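Local structure of JSC1_58120g3 ([Leptolyngbya] sp. JSC-1, 6XHH) at residues R30-I40 with I52-L63. The protein binds a bilin chromophore in a GAF domain and probably acts as a far-red-absorbing cyanobacteriochrome photoreceptor in light signalling. Numbering follows the deposited sequence.
Sequences RRLFGIERVTI and ITESEAGGWRKL. With EDO (1,2-ethanediol), chain E.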
loop_
_atom_site.group_PDB
_atom_site.type_symbol
_atom_site.label_atom_id
_atom_site.label_comp_id
_atom_site.label_asym_id
_atom_site.label_seq_id
_atom_site.Cartn_x
_atom_site.Cartn_y
_atom_site.Cartn_z
ATOM N N ARG A 30 -0.680 3.865 -9.965
ATOM C CA ARG A 30 -0.411 5.300 -9.834
ATOM C C ARG A 30 -1.166 6.101 -10.891
ATOM O O ARG A 30 -1.775 7.132 -10.586
ATOM C CB ARG A 30 1.091 5.582 -9.930
ATOM C CG ARG A 30 1.469 6.953 -9.351
ATOM C CD ARG A 30 2.704 7.588 -10.010
ATOM N NE ARG A 30 2.588 7.605 -11.467
ATOM C CZ ARG A 30 1.812 8.434 -12.162
ATOM N NH1 ARG A 30 1.780 8.346 -13.486
ATOM N NH2 ARG A 30 1.063 9.347 -11.550
ATOM N N ARG A 31 -1.126 5.634 -12.143
ATOM C CA ARG A 31 -1.856 6.276 -13.236
ATOM C C ARG A 31 -3.359 6.286 -12.966
ATOM O O ARG A 31 -4.034 7.311 -13.128
ATOM C CB ARG A 31 -1.549 5.524 -14.540
ATOM C CG ARG A 31 -2.167 6.105 -15.807
ATOM C CD ARG A 31 -1.785 5.274 -17.045
ATOM N NE ARG A 31 -2.828 4.323 -17.430
ATOM C CZ ARG A 31 -3.572 4.430 -18.528
ATOM N NH1 ARG A 31 -3.393 5.446 -19.360
ATOM N NH2 ARG A 31 -4.496 3.516 -18.796
ATOM N N LEU A 32 -3.898 5.131 -12.566
ATOM C CA LEU A 32 -5.329 5.000 -12.308
ATOM C C LEU A 32 -5.801 5.994 -11.253
ATOM O O LEU A 32 -6.813 6.682 -11.435
ATOM C CB LEU A 32 -5.621 3.568 -11.865
ATOM C CG LEU A 32 -7.063 3.246 -11.476
ATOM C CD1 LEU A 32 -7.969 3.436 -12.675
ATOM C CD2 LEU A 32 -7.157 1.821 -10.950
ATOM N N PHE A 33 -5.075 6.087 -10.145
ATOM C CA PHE A 33 -5.453 6.979 -9.053
ATOM C C PHE A 33 -5.019 8.425 -9.268
ATOM O O PHE A 33 -5.434 9.297 -8.497
ATOM C CB PHE A 33 -4.862 6.463 -7.735
ATOM C CG PHE A 33 -5.574 5.249 -7.170
ATOM C CD1 PHE A 33 -6.733 4.757 -7.758
ATOM C CD2 PHE A 33 -5.091 4.612 -6.041
ATOM C CE1 PHE A 33 -7.403 3.651 -7.225
ATOM C CE2 PHE A 33 -5.758 3.499 -5.507
ATOM C CZ PHE A 33 -6.907 3.021 -6.105
ATOM N N GLY A 34 -4.217 8.701 -10.294
ATOM C CA GLY A 34 -3.675 10.033 -10.497
ATOM C C GLY A 34 -2.951 10.552 -9.271
ATOM O O GLY A 34 -3.193 11.680 -8.822
ATOM N N ILE A 35 -2.058 9.742 -8.709
ATOM C CA ILE A 35 -1.364 10.147 -7.491
ATOM C C ILE A 35 0.143 10.173 -7.712
ATOM O O ILE A 35 0.633 9.887 -8.812
ATOM C CB ILE A 35 -1.709 9.223 -6.311
ATOM C CG1 ILE A 35 -1.364 7.759 -6.649
ATOM C CG2 ILE A 35 -3.180 9.390 -5.914
ATOM C CD1 ILE A 35 -1.760 6.767 -5.546
ATOM N N GLU A 36 0.890 10.490 -6.658
ATOM C CA GLU A 36 2.300 10.817 -6.806
ATOM C C GLU A 36 3.242 9.662 -6.497
ATOM O O GLU A 36 4.386 9.689 -6.953
ATOM C CB GLU A 36 2.636 12.035 -5.931
ATOM C CG GLU A 36 2.013 13.304 -6.521
ATOM C CD GLU A 36 1.793 14.456 -5.538
ATOM O OE1 GLU A 36 1.846 14.282 -4.300
ATOM O OE2 GLU A 36 1.562 15.580 -6.038
ATOM N N ARG A 37 2.801 8.641 -5.762
ATOM C CA ARG A 37 3.668 7.488 -5.552
ATOM C C ARG A 37 2.846 6.267 -5.206
ATOM O O ARG A 37 1.882 6.364 -4.456
ATOM C CB ARG A 37 4.687 7.736 -4.430
ATOM C CG ARG A 37 5.894 6.837 -4.536
ATOM C CD ARG A 37 6.681 6.763 -3.256
ATOM N NE ARG A 37 7.207 8.047 -2.786
ATOM C CZ ARG A 37 8.330 8.616 -3.224
ATOM N NH1 ARG A 37 9.065 8.039 -4.174
ATOM N NH2 ARG A 37 8.728 9.768 -2.695
ATOM N N VAL A 38 3.241 5.126 -5.762
ATOM C CA VAL A 38 2.770 3.813 -5.334
ATOM C C VAL A 38 3.999 2.936 -5.134
ATOM O O VAL A 38 4.910 2.933 -5.969
ATOM C CB VAL A 38 1.799 3.175 -6.351
ATOM C CG1 VAL A 38 1.367 1.784 -5.882
ATOM C CG2 VAL A 38 0.584 4.049 -6.529
ATOM N N THR A 39 4.027 2.195 -4.029
ATOM C CA THR A 39 5.179 1.389 -3.667
ATOM C C THR A 39 4.763 -0.038 -3.335
ATOM O O THR A 39 3.662 -0.299 -2.831
ATOM C CB THR A 39 5.940 1.947 -2.444
ATOM O OG1 THR A 39 5.077 1.956 -1.290
ATOM C CG2 THR A 39 6.434 3.336 -2.697
ATOM N N ILE A 40 5.692 -0.955 -3.582
ATOM C CA ILE A 40 5.647 -2.308 -3.054
ATOM C C ILE A 40 6.778 -2.439 -2.052
ATOM O O ILE A 40 7.945 -2.164 -2.372
ATOM C CB ILE A 40 5.760 -3.361 -4.170
ATOM C CG1 ILE A 40 4.525 -3.285 -5.073
ATOM C CG2 ILE A 40 5.888 -4.763 -3.577
ATOM C CD1 ILE A 40 4.716 -3.946 -6.446
ATOM N N ILE A 52 10.778 -2.161 -2.346
ATOM C CA ILE A 52 11.266 -2.981 -3.452
ATOM C C ILE A 52 11.050 -2.312 -4.802
ATOM O O ILE A 52 11.935 -2.341 -5.660
ATOM C CB ILE A 52 10.583 -4.362 -3.418
ATOM C CG1 ILE A 52 10.793 -5.003 -2.056
ATOM C CG2 ILE A 52 11.094 -5.246 -4.562
ATOM C CD1 ILE A 52 12.227 -5.172 -1.690
ATOM N N THR A 53 9.866 -1.743 -5.017
ATOM C CA THR A 53 9.484 -1.165 -6.295
ATOM C C THR A 53 8.639 0.073 -6.054
ATOM O O THR A 53 7.877 0.147 -5.082
ATOM C CB THR A 53 8.693 -2.165 -7.153
ATOM O OG1 THR A 53 9.426 -3.381 -7.218
ATOM C CG2 THR A 53 8.520 -1.639 -8.574
ATOM N N GLU A 54 8.754 1.040 -6.957
ATOM C CA GLU A 54 7.957 2.240 -6.828
ATOM C C GLU A 54 7.676 2.826 -8.199
ATOM O O GLU A 54 8.422 2.603 -9.158
ATOM C CB GLU A 54 8.665 3.267 -5.939
ATOM C CG GLU A 54 9.833 3.952 -6.617
ATOM C CD GLU A 54 10.723 4.695 -5.642
ATOM O OE1 GLU A 54 11.958 4.493 -5.676
ATOM O OE2 GLU A 54 10.183 5.478 -4.831
ATOM N N SER A 55 6.576 3.569 -8.276
ATOM C CA SER A 55 6.273 4.444 -9.401
ATOM C C SER A 55 5.997 5.812 -8.801
ATOM O O SER A 55 5.228 5.921 -7.842
ATOM C CB SER A 55 5.077 3.926 -10.212
ATOM O OG SER A 55 4.547 4.914 -11.080
ATOM N N GLU A 56 6.674 6.840 -9.300
ATOM C CA GLU A 56 6.571 8.168 -8.716
ATOM C C GLU A 56 6.339 9.216 -9.800
ATOM O O GLU A 56 6.759 9.048 -10.949
ATOM C CB GLU A 56 7.834 8.470 -7.885
ATOM C CG GLU A 56 7.953 9.878 -7.344
ATOM C CD GLU A 56 8.681 10.810 -8.298
ATOM O OE1 GLU A 56 9.810 10.489 -8.732
ATOM O OE2 GLU A 56 8.113 11.864 -8.623
ATOM N N ALA A 57 5.656 10.299 -9.423
ATOM C CA ALA A 57 5.379 11.418 -10.317
ATOM C C ALA A 57 5.473 12.722 -9.541
ATOM O O ALA A 57 4.856 12.863 -8.480
ATOM C CB ALA A 57 3.992 11.283 -10.958
ATOM N N GLY A 58 6.261 13.665 -10.056
ATOM C CA GLY A 58 6.344 14.978 -9.449
ATOM C C GLY A 58 7.697 15.348 -8.874
ATOM O O GLY A 58 7.804 16.353 -8.159
ATOM N N GLY A 59 8.727 14.552 -9.154
ATOM C CA GLY A 59 10.080 14.891 -8.735
ATOM C C GLY A 59 10.358 14.696 -7.256
ATOM O O GLY A 59 10.942 15.560 -6.595
ATOM N N TRP A 60 9.950 13.553 -6.732
ATOM C CA TRP A 60 10.127 13.175 -5.339
ATOM C C TRP A 60 11.363 12.295 -5.185
ATOM O O TRP A 60 11.891 11.752 -6.158
ATOM C CB TRP A 60 8.865 12.451 -4.853
ATOM C CG TRP A 60 7.655 13.274 -5.127
ATOM C CD1 TRP A 60 6.838 13.221 -6.227
ATOM C CD2 TRP A 60 7.153 14.326 -4.305
ATOM N NE1 TRP A 60 5.849 14.169 -6.121
ATOM C CE2 TRP A 60 6.019 14.860 -4.952
ATOM C CE3 TRP A 60 7.553 14.872 -3.079
ATOM C CZ2 TRP A 60 5.276 15.909 -4.409
ATOM C CZ3 TRP A 60 6.808 15.903 -2.539
ATOM C CH2 TRP A 60 5.689 16.419 -3.208
ATOM N N ARG A 61 11.827 12.153 -3.942
ATOM C CA ARG A 61 12.931 11.239 -3.679
ATOM C C ARG A 61 12.513 9.810 -3.991
ATOM O O ARG A 61 11.362 9.417 -3.787
ATOM C CB ARG A 61 13.390 11.328 -2.219
ATOM C CG ARG A 61 14.226 12.554 -1.905
ATOM C CD ARG A 61 15.170 12.371 -0.721
ATOM N NE ARG A 61 14.507 11.915 0.499
ATOM C CZ ARG A 61 13.771 12.673 1.308
ATOM N NH1 ARG A 61 13.558 13.957 1.044
ATOM N NH2 ARG A 61 13.232 12.134 2.392
ATOM N N LYS A 62 13.473 9.027 -4.476
ATOM C CA LYS A 62 13.260 7.605 -4.691
ATOM C C LYS A 62 13.369 6.868 -3.365
ATOM O O LYS A 62 14.320 7.083 -2.605
ATOM C CB LYS A 62 14.277 7.058 -5.693
ATOM C CG LYS A 62 13.961 7.445 -7.130
ATOM C CD LYS A 62 14.807 6.665 -8.125
ATOM C CE LYS A 62 15.074 7.479 -9.387
ATOM N NZ LYS A 62 15.667 6.650 -10.478
ATOM N N LEU A 63 12.380 6.017 -3.076
ATOM C CA LEU A 63 12.379 5.236 -1.845
ATOM C C LEU A 63 12.978 3.848 -2.009
ATOM O O LEU A 63 13.387 3.248 -1.007
ATOM C CB LEU A 63 10.952 5.098 -1.295
ATOM C CG LEU A 63 10.265 6.448 -1.115
ATOM C CD1 LEU A 63 8.919 6.208 -0.459
ATOM C CD2 LEU A 63 11.122 7.402 -0.297
HETATM C C1 EDO E . -6.415 13.106 -6.898
HETATM O O1 EDO E . -5.556 12.039 -7.332
HETATM C C2 EDO E . -5.819 14.458 -7.294
HETATM O O2 EDO E . -5.372 14.383 -8.658
HETATM O O HOH W 1 3.730 16.369 -7.758
#
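Arg37 grips the backbone carbonyl of Arg61 end-on, an illustration of how one arginine can organise a loop: NH1 to Arg61 O is 2.7 Å and NH2 to the same Arg61 O 2.9 Å, both in the carbonyl plane. At the edge of the guanidinium, NH1 also forms a salt bridge to Glu54 OE2, a weak hydrogen bond with the two planes 39° apart. Glu54 OE2 is held in turn by Leu63 N, 2.9 Å away, which it accepts on its syn lone pair. The Leu63 side chain lies over one guanidinium face, CG 3.5 Å above the centre of the plane, while Glu56 CG covers the opposite face. The bend at chi3 (-60°) turns the arginine head off its extended chain toward this slot, on the sheet face carrying Thr39, Glu54 and Glu56. A leucine in its place would probably leave Arg61 O without both donors and Glu54 without its ion-pair mate, freeing the turn to shift. Next to this site, the Glu36 carboxylate slants past the indole of Trp60, while its oxygens bond to Asn149 and Ser150. On the face carrying Val38 and Ser55, Arg30 reaches from helix 18-33; the methyl of Ala57 sits over one face of its guanidinium, toward the rim (NH2 to CB 3.6 Å), whereas NH2 meets Ile35 O within the guanidinium plane, 2.8 Å away. Between these faces, strands 37-40 and 52-56 pair antiparallel, and a classic beta bulge sets Ile52 and Thr53 opposite Ile40. Strands 37-43 and 49-56 form an antiparallel hairpin of the GAF-domain sheet, helix end and loop packed on it, with the side chain of Thr39 about 4 Å from the bound bilin.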